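Local coordinates for protein nitrilotriacetate monooxygenase (Burkholderia pseudomallei, PDB 3SDO) that probably acts as an FMN-dependent monooxygenase of the NtaA/SnaA/DszA family, using molecular oxygen to oxidise its substrate, at residues S101-P106 with T130-G135; I153-L158 with I226-R231; L158-G163 with H189-R194; V215-G220 with D433-P438. All coordinates share one frame; numbering follows the deposited sequence.

Interaction 1. Residues S101-P106 with T130-G135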
loop_
_atom_site.group_PDB
_atom_site.type_symbol
_atom_site.label_atom_id
_atom_site.label_comp_id
_atom_site.label_asym_id
_atom_site.label_seq_id
_atom_site.Cartn_x
_atom_site.Cartn_y
_atom_site.Cartn_z
ATOM N N SER A 101 -8.591 -0.086 -11.707
ATOM C CA SER A 101 -9.834 0.663 -11.660
ATOM C C SER A 101 -11.024 -0.233 -11.366
ATOM O O SER A 101 -11.988 0.238 -10.813
ATOM C CB SER A 101 -10.113 1.338 -13.005
ATOM O OG SER A 101 -8.977 2.015 -13.462
ATOM N N SER A 102 -10.972 -1.501 -11.772
ATOM C CA SER A 102 -12.159 -2.382 -11.648
ATOM C C SER A 102 -12.310 -2.971 -10.258
ATOM O O SER A 102 -13.419 -3.300 -9.845
ATOM C CB SER A 102 -12.110 -3.516 -12.671
ATOM O OG SER A 102 -11.993 -3.006 -13.989
ATOM N N TYR A 103 -11.210 -3.063 -9.515
ATOM C CA TYR A 103 -11.220 -3.796 -8.253
ATOM C C TYR A 103 -10.779 -2.949 -7.061
ATOM O O TYR A 103 -10.220 -3.460 -6.110
ATOM C CB TYR A 103 -10.365 -5.058 -8.401
ATOM C CG TYR A 103 -10.797 -5.904 -9.585
ATOM C CD1 TYR A 103 -12.099 -6.365 -9.686
ATOM C CD2 TYR A 103 -9.924 -6.172 -10.636
ATOM C CE1 TYR A 103 -12.513 -7.130 -10.780
ATOM C CE2 TYR A 103 -10.326 -6.950 -11.728
ATOM C CZ TYR A 103 -11.624 -7.414 -11.793
ATOM O OH TYR A 103 -12.022 -8.165 -12.875
ATOM N N SER A 104 -11.076 -1.654 -7.133
ATOM C CA SER A 104 -10.758 -0.699 -6.075
ATOM C C SER A 104 -11.876 0.317 -6.006
ATOM O O SER A 104 -12.468 0.689 -7.035
ATOM C CB SER A 104 -9.500 0.043 -6.420
ATOM O OG SER A 104 -9.797 0.941 -7.494
ATOM N N GLU A 105 -12.191 0.758 -4.802
ATOM C CA GLU A 105 -13.165 1.843 -4.640
ATOM C C GLU A 105 -12.449 3.173 -4.876
ATOM O O GLU A 105 -11.414 3.425 -4.258
ATOM C CB GLU A 105 -13.787 1.815 -3.244
ATOM C CG GLU A 105 -14.822 0.738 -3.050
ATOM C CD GLU A 105 -16.218 1.084 -3.649
ATOM O OE1 GLU A 105 -16.490 2.256 -4.018
ATOM O OE2 GLU A 105 -17.062 0.165 -3.722
ATOM N N PRO A 106 -13.005 4.041 -5.743
ATOM C CA PRO A 106 -12.313 5.310 -6.001
ATOM C C PRO A 106 -12.001 6.131 -4.736
ATOM O O PRO A 106 -10.951 6.756 -4.671
ATOM C CB PRO A 106 -13.286 6.083 -6.909
ATOM C CG PRO A 106 -14.543 5.313 -6.922
ATOM C CD PRO A 106 -14.252 3.919 -6.518
ATOM N N THR A 130 -6.401 -0.660 -16.715
ATOM C CA THR A 130 -7.742 -0.839 -17.301
ATOM C C THR A 130 -8.105 -2.319 -17.456
ATOM O O THR A 130 -9.233 -2.713 -17.190
ATOM C CB THR A 130 -7.830 -0.143 -18.689
ATOM O OG1 THR A 130 -7.734 1.283 -18.529
ATOM C CG2 THR A 130 -9.136 -0.471 -19.371
ATOM N N SER A 131 -7.139 -3.122 -17.900
ATOM C CA SER A 131 -7.273 -4.576 -17.984
ATOM C C SER A 131 -6.432 -5.226 -16.896
ATOM O O SER A 131 -5.310 -4.793 -16.646
ATOM C CB SER A 131 -6.780 -5.076 -19.352
ATOM N N SER A 132 -6.977 -6.248 -16.242
ATOM C CA SER A 132 -6.220 -7.075 -15.313
ATOM C C SER A 132 -6.000 -8.476 -15.925
ATOM O O SER A 132 -6.694 -8.849 -16.869
ATOM C CB SER A 132 -6.985 -7.178 -13.984
ATOM O OG SER A 132 -7.123 -5.904 -13.344
ATOM N N ILE A 133 -5.044 -9.240 -15.386
ATOM C CA ILE A 133 -4.840 -10.644 -15.775
ATOM C C ILE A 133 -6.180 -11.356 -15.807
ATOM O O ILE A 133 -6.998 -11.178 -14.891
ATOM C CB ILE A 133 -3.999 -11.450 -14.732
ATOM C CG1 ILE A 133 -2.551 -10.996 -14.672
ATOM C CG2 ILE A 133 -4.019 -12.954 -15.062
ATOM C CD1 ILE A 133 -1.752 -11.723 -13.579
ATOM N N GLU A 134 -6.397 -12.180 -16.829
ATOM C CA GLU A 134 -7.619 -12.963 -16.918
ATOM C C GLU A 134 -7.739 -13.844 -15.675
ATOM O O GLU A 134 -6.787 -14.551 -15.328
ATOM C CB GLU A 134 -7.656 -13.835 -18.195
ATOM C CG GLU A 134 -9.087 -14.168 -18.649
ATOM C CD GLU A 134 -9.201 -15.392 -19.542
ATOM O OE1 GLU A 134 -8.170 -16.032 -19.867
ATOM O OE2 GLU A 134 -10.354 -15.714 -19.933
ATOM N N GLY A 135 -8.897 -13.783 -15.012
ATOM C CA GLY A 135 -9.137 -14.513 -13.763
ATOM C C GLY A 135 -9.159 -13.650 -12.500
ATOM O O GLY A 135 -9.702 -14.062 -11.477
HETATM O O HOH W 1 -11.514 -0.763 -15.574
#
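Y103 reaches across to S132 with one edge of its ring. Y103 CB lies 6.0 Å from S132 OG, so the ring must bridge the gap. With chi1 at -54°, CG sits anti to the carbonyl carbon. This carries the CD2/CE2 side of the ring toward the loop 130-135. Y103 CD2 comes to 3.9 Å from S132 OG. Y103 CE2, the next atom along, comes nearest, at 3.7 Å from the same S132 OG. Y103 CE2 also lies 4.0 Å from S132 CB. The hydroxyl oxygen of S132 is at the ring edge, near the ring plane. Beyond CE2 the ring moves off again, and Y103 OH is 5.4 Å from S132 OG. The flank does the touching, not the hydroxyl. One face of the ring is occupied from within its own loop: S102 CB stands over the centre of the Y103 ring, 3.8 Å above the plane. The ring also stacks with Y140.

The second link is wet. S102 OG bonds a water at 2.8 Å, and this water donates a weak bond to T130 O at 3.4 Å. T130 packs on Y151, a predicted FMN ligand. Y103 O accepts a hydrogen bond from N108 of the second subunit.

The two loops follow neighbouring parallel strands, 94-100 and 124-129, of the TIM barrel. The chemistry implies a light, partly solvated contact: between the two segments the one polar link is the water, weak on its T130 side.

Interaction 2. Residues I153-L158 with I226-R231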
loop_
_atom_site.group_PDB
_atom_site.type_symbol
_atom_site.label_atom_id
_atom_site.label_comp_id
_atom_site.label_asym_id
_atom_site.label_seq_id
_atom_site.Cartn_x
_atom_site.Cartn_y
_atom_site.Cartn_z
ATOM N N ILE A 153 -15.430 2.306 -17.423
ATOM C CA ILE A 153 -15.259 2.177 -15.972
ATOM C C ILE A 153 -14.019 2.930 -15.499
ATOM O O ILE A 153 -14.080 3.686 -14.536
ATOM C CB ILE A 153 -15.172 0.668 -15.542
ATOM C CG1 ILE A 153 -16.542 -0.008 -15.668
ATOM C CG2 ILE A 153 -14.646 0.488 -14.111
ATOM C CD1 ILE A 153 -16.479 -1.540 -15.462
ATOM N N ALA A 154 -12.904 2.709 -16.189
ATOM C CA ALA A 154 -11.627 3.320 -15.849
ATOM C C ALA A 154 -11.658 4.851 -15.992
ATOM O O ALA A 154 -11.097 5.574 -15.173
ATOM C CB ALA A 154 -10.517 2.726 -16.728
ATOM N N ALA A 155 -12.320 5.342 -17.024
ATOM C CA ALA A 155 -12.408 6.786 -17.236
ATOM C C ALA A 155 -13.199 7.446 -16.115
ATOM O O ALA A 155 -12.771 8.469 -15.587
ATOM C CB ALA A 155 -13.032 7.115 -18.617
ATOM N N GLU A 156 -14.368 6.885 -15.778
ATOM C CA GLU A 156 -15.198 7.444 -14.710
ATOM C C GLU A 156 -14.502 7.349 -13.339
ATOM O O GLU A 156 -14.544 8.284 -12.548
ATOM C CB GLU A 156 -16.569 6.755 -14.635
ATOM C CG GLU A 156 -17.536 7.491 -13.715
ATOM C CD GLU A 156 -18.884 6.816 -13.566
ATOM O OE1 GLU A 156 -19.281 6.048 -14.476
ATOM O OE2 GLU A 156 -19.533 7.052 -12.523
ATOM N N HIS A 157 -13.893 6.207 -13.077
ATOM C CA HIS A 157 -13.144 5.953 -11.838
ATOM C C HIS A 157 -12.047 7.014 -11.641
ATOM O O HIS A 157 -11.900 7.594 -10.555
ATOM C CB HIS A 157 -12.546 4.538 -11.927
ATOM C CG HIS A 157 -11.852 4.063 -10.691
ATOM N ND1 HIS A 157 -10.608 4.521 -10.319
ATOM C CD2 HIS A 157 -12.194 3.113 -9.781
ATOM C CE1 HIS A 157 -10.218 3.885 -9.224
ATOM N NE2 HIS A 157 -11.171 3.038 -8.869
ATOM N N LEU A 158 -11.274 7.249 -12.697
ATOM C CA LEU A 158 -10.224 8.252 -12.665
ATOM C C LEU A 158 -10.785 9.648 -12.417
ATOM O O LEU A 158 -10.222 10.418 -11.632
ATOM C CB LEU A 158 -9.445 8.224 -13.980
ATOM C CG LEU A 158 -8.250 9.147 -14.102
ATOM C CD1 LEU A 158 -7.350 9.033 -12.880
ATOM C CD2 LEU A 158 -7.454 8.814 -15.361
ATOM N N ILE A 226 -5.204 3.913 -26.086
ATOM C CA ILE A 226 -4.458 5.094 -26.532
ATOM C C ILE A 226 -5.287 6.358 -26.337
ATOM O O ILE A 226 -4.792 7.387 -25.890
ATOM C CB ILE A 226 -4.001 4.934 -27.993
ATOM C CG1 ILE A 226 -2.889 3.896 -28.050
ATOM C CG2 ILE A 226 -3.488 6.262 -28.584
ATOM C CD1 ILE A 226 -2.525 3.432 -29.460
ATOM N N ASP A 227 -6.569 6.266 -26.655
ATOM C CA ASP A 227 -7.453 7.391 -26.490
ATOM C C ASP A 227 -7.617 7.795 -25.014
ATOM O O ASP A 227 -7.614 8.983 -24.673
ATOM C CB ASP A 227 -8.815 7.070 -27.088
ATOM C CG ASP A 227 -9.622 8.312 -27.348
ATOM O OD1 ASP A 227 -9.106 9.213 -28.058
ATOM O OD2 ASP A 227 -10.752 8.388 -26.831
ATOM N N LEU A 228 -7.783 6.816 -24.137
ATOM C CA LEU A 228 -7.842 7.130 -22.718
ATOM C C LEU A 228 -6.543 7.806 -22.295
ATOM O O LEU A 228 -6.584 8.784 -21.566
ATOM C CB LEU A 228 -8.103 5.877 -21.875
ATOM C CG LEU A 228 -8.243 6.093 -20.370
ATOM C CD1 LEU A 228 -9.321 7.079 -20.035
ATOM C CD2 LEU A 228 -8.480 4.736 -19.675
ATOM N N ALA A 229 -5.401 7.304 -22.762
ATOM C CA ALA A 229 -4.097 7.896 -22.383
ATOM C C ALA A 229 -4.006 9.359 -22.811
ATOM O O ALA A 229 -3.583 10.222 -22.039
ATOM C CB ALA A 229 -2.931 7.086 -22.971
ATOM N N GLY A 230 -4.398 9.628 -24.055
ATOM C CA GLY A 230 -4.428 10.997 -24.597
ATOM C C GLY A 230 -5.331 11.946 -23.823
ATOM O O GLY A 230 -4.980 13.118 -23.627
ATOM N N ARG A 231 -6.473 11.440 -23.355
ATOM C CA ARG A 231 -7.422 12.253 -22.600
ATOM C C ARG A 231 -7.049 12.442 -21.139
ATOM O O ARG A 231 -7.521 13.396 -20.516
ATOM C CB ARG A 231 -8.807 11.623 -22.633
ATOM C CG ARG A 231 -9.502 11.778 -23.984
ATOM C CD ARG A 231 -10.573 10.731 -24.180
ATOM N NE ARG A 231 -11.409 10.577 -22.993
ATOM C CZ ARG A 231 -11.889 9.410 -22.541
ATOM N NH1 ARG A 231 -11.624 8.251 -23.155
ATOM N NH2 ARG A 231 -12.649 9.399 -21.453
#
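L228 extends toward A154 and A155 because its CG is trans to the backbone N (chi1 -178°). Its two methyls then divide between the alanines. L228 CD2 meets A154 CB at 4.1 Å. L228 CD1 meets A155 CB at 4.0 Å. The leucine thus straddles two consecutive residues of helix 150-165, one methyl to each.

R231 lies one turn further along helix 223-232. Its chain bends at chi3 (45°), and R231 NH2 ends 3.7 Å from A155 CB. The methyl meets the guanidinium obliquely. Within its own helix, R231 NH1 makes a long salt bridge to D227 OD2, one turn back, at 3.8 Å. A155 CB therefore has an apolar neighbour in L228 and a charged one in R231. L228 is buried, while R231 is exposed, so the contact runs from core to surface.

L228 also rests on T130, in the loop after strand 124-129, and on Q218 of strand 215-218. L228 lies close to Y151, a predicted FMN ligand.

The axes of segments 153-158 and 226-231 come within 11.2 Å and run 16° from parallel. The small alanines face a leucine that fills much of the distance. Helices 150-165 and 223-232 follow the adjacent parallel strands 124-129 and 215-218. Such side-by-side, co-directed helices are typical of the outer layer of a TIM barrel.

Interaction 3. Residues L158-G163 with H189-R194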
loop_
_atom_site.group_PDB
_atom_site.type_symbol
_atom_site.label_atom_id
_atom_site.label_comp_id
_atom_site.label_asym_id
_atom_site.label_seq_id
_atom_site.Cartn_x
_atom_site.Cartn_y
_atom_site.Cartn_z
ATOM N N LEU A 158 -11.274 7.249 -12.697
ATOM C CA LEU A 158 -10.224 8.252 -12.665
ATOM C C LEU A 158 -10.785 9.648 -12.417
ATOM O O LEU A 158 -10.222 10.418 -11.632
ATOM C CB LEU A 158 -9.445 8.224 -13.980
ATOM C CG LEU A 158 -8.250 9.147 -14.102
ATOM C CD1 LEU A 158 -7.350 9.033 -12.880
ATOM C CD2 LEU A 158 -7.454 8.814 -15.361
ATOM N N ASP A 159 -11.900 9.960 -13.082
ATOM C CA ASP A 159 -12.554 11.268 -12.939
ATOM C C ASP A 159 -12.978 11.476 -11.487
ATOM O O ASP A 159 -12.847 12.579 -10.961
ATOM C CB ASP A 159 -13.808 11.398 -13.817
ATOM C CG ASP A 159 -13.492 11.587 -15.287
ATOM O OD1 ASP A 159 -12.317 11.816 -15.622
ATOM O OD2 ASP A 159 -14.437 11.482 -16.121
ATOM N N VAL A 160 -13.472 10.414 -10.851
ATOM C CA VAL A 160 -13.847 10.478 -9.438
ATOM C C VAL A 160 -12.615 10.706 -8.546
ATOM O O VAL A 160 -12.614 11.598 -7.696
ATOM C CB VAL A 160 -14.611 9.211 -8.992
ATOM C CG1 VAL A 160 -14.898 9.228 -7.462
ATOM C CG2 VAL A 160 -15.943 9.105 -9.756
ATOM N N VAL A 161 -11.565 9.917 -8.755
ATOM C CA VAL A 161 -10.349 10.077 -7.959
ATOM C C VAL A 161 -9.813 11.510 -8.053
ATOM O O VAL A 161 -9.604 12.164 -7.023
ATOM C CB VAL A 161 -9.285 9.052 -8.329
ATOM C CG1 VAL A 161 -7.931 9.340 -7.599
ATOM C CG2 VAL A 161 -9.780 7.686 -7.945
ATOM N N GLN A 162 -9.645 12.009 -9.274
ATOM C CA GLN A 162 -9.128 13.344 -9.478
ATOM C C GLN A 162 -10.047 14.435 -8.904
ATOM O O GLN A 162 -9.562 15.406 -8.339
ATOM C CB GLN A 162 -8.816 13.579 -10.966
ATOM C CG GLN A 162 -7.582 12.813 -11.424
ATOM C CD GLN A 162 -7.243 13.081 -12.870
ATOM O OE1 GLN A 162 -8.134 13.248 -13.687
ATOM N NE2 GLN A 162 -5.957 13.126 -13.191
ATOM N N GLY A 163 -11.366 14.281 -9.054
ATOM C CA GLY A 163 -12.318 15.143 -8.381
ATOM C C GLY A 163 -12.139 15.164 -6.869
ATOM O O GLY A 163 -12.129 16.231 -6.237
ATOM N N HIS A 189 -14.612 21.420 -0.897
ATOM C CA HIS A 189 -15.587 21.199 -1.967
ATOM C C HIS A 189 -16.124 19.785 -1.906
ATOM O O HIS A 189 -15.357 18.831 -1.793
ATOM C CB HIS A 189 -14.932 21.413 -3.340
ATOM C CG HIS A 189 -14.233 22.730 -3.471
ATOM N ND1 HIS A 189 -14.869 23.868 -3.925
ATOM C CD2 HIS A 189 -12.963 23.099 -3.172
ATOM C CE1 HIS A 189 -14.018 24.880 -3.907
ATOM N NE2 HIS A 189 -12.854 24.441 -3.453
ATOM N N ARG A 190 -17.446 19.659 -1.995
ATOM C CA ARG A 190 -18.087 18.369 -2.220
ATOM C C ARG A 190 -17.943 17.979 -3.696
ATOM O O ARG A 190 -17.802 18.843 -4.550
ATOM C CB ARG A 190 -19.568 18.440 -1.867
ATOM C CG ARG A 190 -19.864 18.277 -0.398
ATOM C CD ARG A 190 -21.256 17.698 -0.202
ATOM N NE ARG A 190 -22.232 18.489 -0.937
ATOM C CZ ARG A 190 -23.465 18.095 -1.220
ATOM N NH1 ARG A 190 -24.273 18.917 -1.906
ATOM N NH2 ARG A 190 -23.906 16.891 -0.843
ATOM N N LEU A 191 -17.952 16.684 -3.995
ATOM C CA LEU A 191 -17.879 16.233 -5.374
ATOM C C LEU A 191 -19.279 15.989 -5.963
ATOM O O LEU A 191 -19.564 16.380 -7.083
ATOM C CB LEU A 191 -17.039 14.950 -5.476
ATOM C CG LEU A 191 -16.737 14.483 -6.908
ATOM C CD1 LEU A 191 -15.855 15.504 -7.626
ATOM C CD2 LEU A 191 -16.074 13.093 -6.901
ATOM N N ASP A 192 -20.141 15.327 -5.217
ATOM C CA ASP A 192 -21.492 14.990 -5.704
ATOM C C ASP A 192 -21.442 14.291 -7.064
ATOM O O ASP A 192 -22.224 14.598 -7.964
ATOM C CB ASP A 192 -22.389 16.246 -5.780
ATOM C CG ASP A 192 -22.689 16.828 -4.421
ATOM O OD1 ASP A 192 -22.976 16.046 -3.491
ATOM O OD2 ASP A 192 -22.651 18.071 -4.286
ATOM N N HIS A 193 -20.513 13.356 -7.225
ATOM C CA HIS A 193 -20.453 12.581 -8.451
ATOM C C HIS A 193 -21.580 11.548 -8.482
ATOM O O HIS A 193 -21.730 10.760 -7.541
ATOM C CB HIS A 193 -19.125 11.851 -8.557
ATOM C CG HIS A 193 -19.018 10.979 -9.760
ATOM N ND1 HIS A 193 -18.472 11.418 -10.947
ATOM C CD2 HIS A 193 -19.403 9.698 -9.971
ATOM C CE1 HIS A 193 -18.504 10.436 -11.831
ATOM N NE2 HIS A 193 -19.079 9.387 -11.270
ATOM N N ARG A 194 -22.346 11.555 -9.575
ATOM C CA ARG A 194 -23.372 10.554 -9.842
ATOM C C ARG A 194 -23.253 10.140 -11.314
ATOM O O ARG A 194 -23.698 10.845 -12.219
ATOM C CB ARG A 194 -24.768 11.113 -9.543
#
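V160 and H193 make the aromatic part of this contact, a CH-pi interaction. V160 CG2 points at the face of the H193 imidazole, 3.4 Å from its centroid and only 4° off the ring normal. All five ring atoms are nearly equidistant from this methyl; H193 NE2, for example, is 3.5 Å from V160 CG2. The two side chains cross at about a right angle. For H193, chi1 (177°) carries the ring out toward the helix, and chi2 (93°) turns its face to V160.

The apolar part belongs to L191. Its two methyls go to different partners. L191 CD2 meets V160 CG1 at 4.1 Å and lies 3.9 Å from V160 O. The branches of V160 are thus shared out, CG1 to the leucine and CG2 to the histidine. L191 CD1 takes the backbone, reaching G163 CA at 3.6 Å. G163 has no side chain, and the methyl settles directly on the helix surface there.

The polar interactions lie outside the direct contact of the two segments. H193 NE2 is hydrogen-bonded to E156, one helix turn before V160. This bond helps fix the rotation of the imidazole over the valine. R190 NH2 and D192 OD1 are paired at 2.9 Å by charge alone, the oxygen lying well out of the guanidinium plane.

Strand 193-194 pairs antiparallel with strand 199-200. The segment 189-194 leads into this small hairpin, in the long connection between helix 150-165 and strand 215-218. A hairpin excursion packed against the outer helix of a TIM barrel is the result, well away from the predicted flavin site.

Interaction 4. Residues V215-G220 with D433-P438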
loop_
_atom_site.group_PDB
_atom_site.type_symbol
_atom_site.label_atom_id
_atom_site.label_comp_id
_atom_site.label_asym_id
_atom_site.label_seq_id
_atom_site.Cartn_x
_atom_site.Cartn_y
_atom_site.Cartn_z
ATOM N N VAL A 215 0.853 11.880 -10.113
ATOM C CA VAL A 215 1.011 11.773 -11.568
ATOM C C VAL A 215 0.313 10.498 -12.111
ATOM O O VAL A 215 0.415 9.390 -11.515
ATOM C CB VAL A 215 2.497 11.781 -11.942
ATOM C CG1 VAL A 215 2.699 11.742 -13.469
ATOM C CG2 VAL A 215 3.176 13.032 -11.344
ATOM N N ILE A 216 -0.421 10.653 -13.210
ATOM C CA ILE A 216 -1.130 9.521 -13.795
ATOM C C ILE A 216 -0.293 8.883 -14.899
ATOM O O ILE A 216 0.081 9.546 -15.888
ATOM C CB ILE A 216 -2.506 9.929 -14.376
ATOM C CG1 ILE A 216 -3.369 10.600 -13.316
ATOM C CG2 ILE A 216 -3.250 8.710 -14.976
ATOM C CD1 ILE A 216 -3.523 9.836 -12.007
ATOM N N PHE A 217 -0.012 7.595 -14.703
ATOM C CA PHE A 217 0.635 6.734 -15.676
ATOM C C PHE A 217 -0.416 5.805 -16.269
ATOM O O PHE A 217 -1.358 5.385 -15.578
ATOM C CB PHE A 217 1.729 5.897 -15.001
ATOM C CG PHE A 217 2.980 6.669 -14.696
ATOM C CD1 PHE A 217 2.996 7.618 -13.710
ATOM C CD2 PHE A 217 4.142 6.412 -15.391
ATOM C CE1 PHE A 217 4.138 8.312 -13.433
ATOM C CE2 PHE A 217 5.291 7.125 -15.151
ATOM C CZ PHE A 217 5.287 8.080 -14.184
ATOM N N GLN A 218 -0.266 5.492 -17.548
ATOM C CA GLN A 218 -1.126 4.491 -18.182
ATOM C C GLN A 218 -0.342 3.725 -19.232
ATOM O O GLN A 218 0.690 4.180 -19.680
ATOM C CB GLN A 218 -2.344 5.150 -18.823
ATOM C CG GLN A 218 -3.301 5.785 -17.853
ATOM C CD GLN A 218 -4.457 6.466 -18.523
ATOM O OE1 GLN A 218 -4.809 6.148 -19.669
ATOM N NE2 GLN A 218 -5.036 7.460 -17.826
ATOM N N ALA A 219 -0.820 2.552 -19.607
ATOM C CA ALA A 219 -0.148 1.761 -20.652
ATOM C C ALA A 219 -1.092 1.180 -21.688
ATOM O O ALA A 219 -0.804 0.148 -22.277
ATOM C CB ALA A 219 0.674 0.659 -20.021
ATOM N N GLY A 220 -2.198 1.861 -21.965
ATOM C CA GLY A 220 -3.131 1.373 -22.984
ATOM C C GLY A 220 -2.440 1.255 -24.345
ATOM O O GLY A 220 -1.628 2.098 -24.710
ATOM N N ASP A 433 8.117 17.913 -10.923
ATOM C CA ASP A 433 9.375 18.649 -11.141
ATOM C C ASP A 433 10.421 17.841 -11.924
ATOM O O ASP A 433 11.059 18.363 -12.863
ATOM C CB ASP A 433 10.035 19.027 -9.819
ATOM C CG ASP A 433 9.297 20.092 -9.037
ATOM O OD1 ASP A 433 8.474 20.869 -9.598
ATOM O OD2 ASP A 433 9.587 20.159 -7.812
ATOM N N HIS A 434 10.626 16.586 -11.527
ATOM C CA HIS A 434 11.604 15.721 -12.193
ATOM C C HIS A 434 11.248 15.546 -13.657
ATOM O O HIS A 434 12.129 15.528 -14.517
ATOM C CB HIS A 434 11.654 14.303 -11.599
ATOM C CG HIS A 434 12.040 14.245 -10.164
ATOM N ND1 HIS A 434 12.736 15.258 -9.531
ATOM C CD2 HIS A 434 11.831 13.281 -9.228
ATOM C CE1 HIS A 434 12.908 14.932 -8.260
ATOM N NE2 HIS A 434 12.388 13.730 -8.058
ATOM N N LEU A 435 9.959 15.336 -13.922
ATOM C CA LEU A 435 9.489 15.035 -15.270
ATOM C C LEU A 435 9.242 16.291 -16.096
ATOM O O LEU A 435 8.906 16.186 -17.269
ATOM C CB LEU A 435 8.213 14.168 -15.236
ATOM C CG LEU A 435 8.330 12.803 -14.530
ATOM C CD1 LEU A 435 7.000 12.034 -14.570
ATOM C CD2 LEU A 435 9.497 11.963 -15.119
ATOM N N GLY A 436 9.404 17.462 -15.492
ATOM C CA GLY A 436 9.208 18.714 -16.182
ATOM C C GLY A 436 7.739 18.990 -16.421
ATOM O O GLY A 436 7.388 19.707 -17.361
ATOM N N LEU A 437 6.878 18.393 -15.592
ATOM C CA LEU A 437 5.440 18.667 -15.655
ATOM C C LEU A 437 5.094 19.849 -14.735
ATOM O O LEU A 437 5.686 19.997 -13.671
ATOM C CB LEU A 437 4.639 17.442 -15.225
ATOM C CG LEU A 437 4.776 16.194 -16.092
ATOM C CD1 LEU A 437 4.186 14.989 -15.371
ATOM C CD2 LEU A 437 4.116 16.382 -17.460
ATOM N N PRO A 438 4.121 20.678 -15.132
ATOM C CA PRO A 438 3.694 21.777 -14.274
ATOM C C PRO A 438 2.908 21.294 -13.055
ATOM O O PRO A 438 2.181 20.301 -13.129
ATOM C CB PRO A 438 2.792 22.620 -15.177
ATOM C CG PRO A 438 2.481 21.803 -16.346
ATOM C CD PRO A 438 3.458 20.692 -16.449
#
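V215 meets both L435 and L437 at one end of a strand of the TIM barrel. Strand 215-218 belongs to the parallel barrel sheet, and the segment 433-438 comes from near the C-terminus of the chain. V215 and L437 cross obliquely. V215 CG1 meets L437 CD1 at 4.0 Å. The same V215 CG1 is 4.4 Å from L435 CD1, so one methyl touches both leucines.

F217, two residues on, lies on the same side of the strand. Its ring reaches back until F217 CZ is 4.3 Å from L435 CD1. The leucine methyl meets this ring obliquely. It has the valine and the phenylalanine together on its strand-facing side. F56 of strand 56-59 also meets the F217 ring, the planes at about 60°. I216, between V215 and F217, turns to the other side of the strand and packs on helix 150-165.

The two leucines flank G436, where a Schellman motif ends helix 431-435. The turn lets both converge on the strand. The contact is buried and wholly apolar. Within the strand, V215 O lies in the plane of the F217 ring, at its edge, 3.8 Å from F217 CD1.

In the fold
Helix 150-165 ties most of these contacts together. Interactions 2 and 3 share L158 on it, with centres 15 Å apart. The probable E156–H193 bond, 2.7 Å from E156 OE2 to H193 NE2, also links them. Interaction 1 joins the same helix through S104 OG and H157 NE2, 2.9 Å apart, and P106 packs on V160. Interaction 4 meets interaction 2 through Q218, whose side chain contacts L158 and L228. Interactions 1 and 2 lie nearest the predicted FMN site: the side chain of T130 is about 3 Å from that of Y151, and that of L228 about 4 Å. Interaction 3 is remote from it.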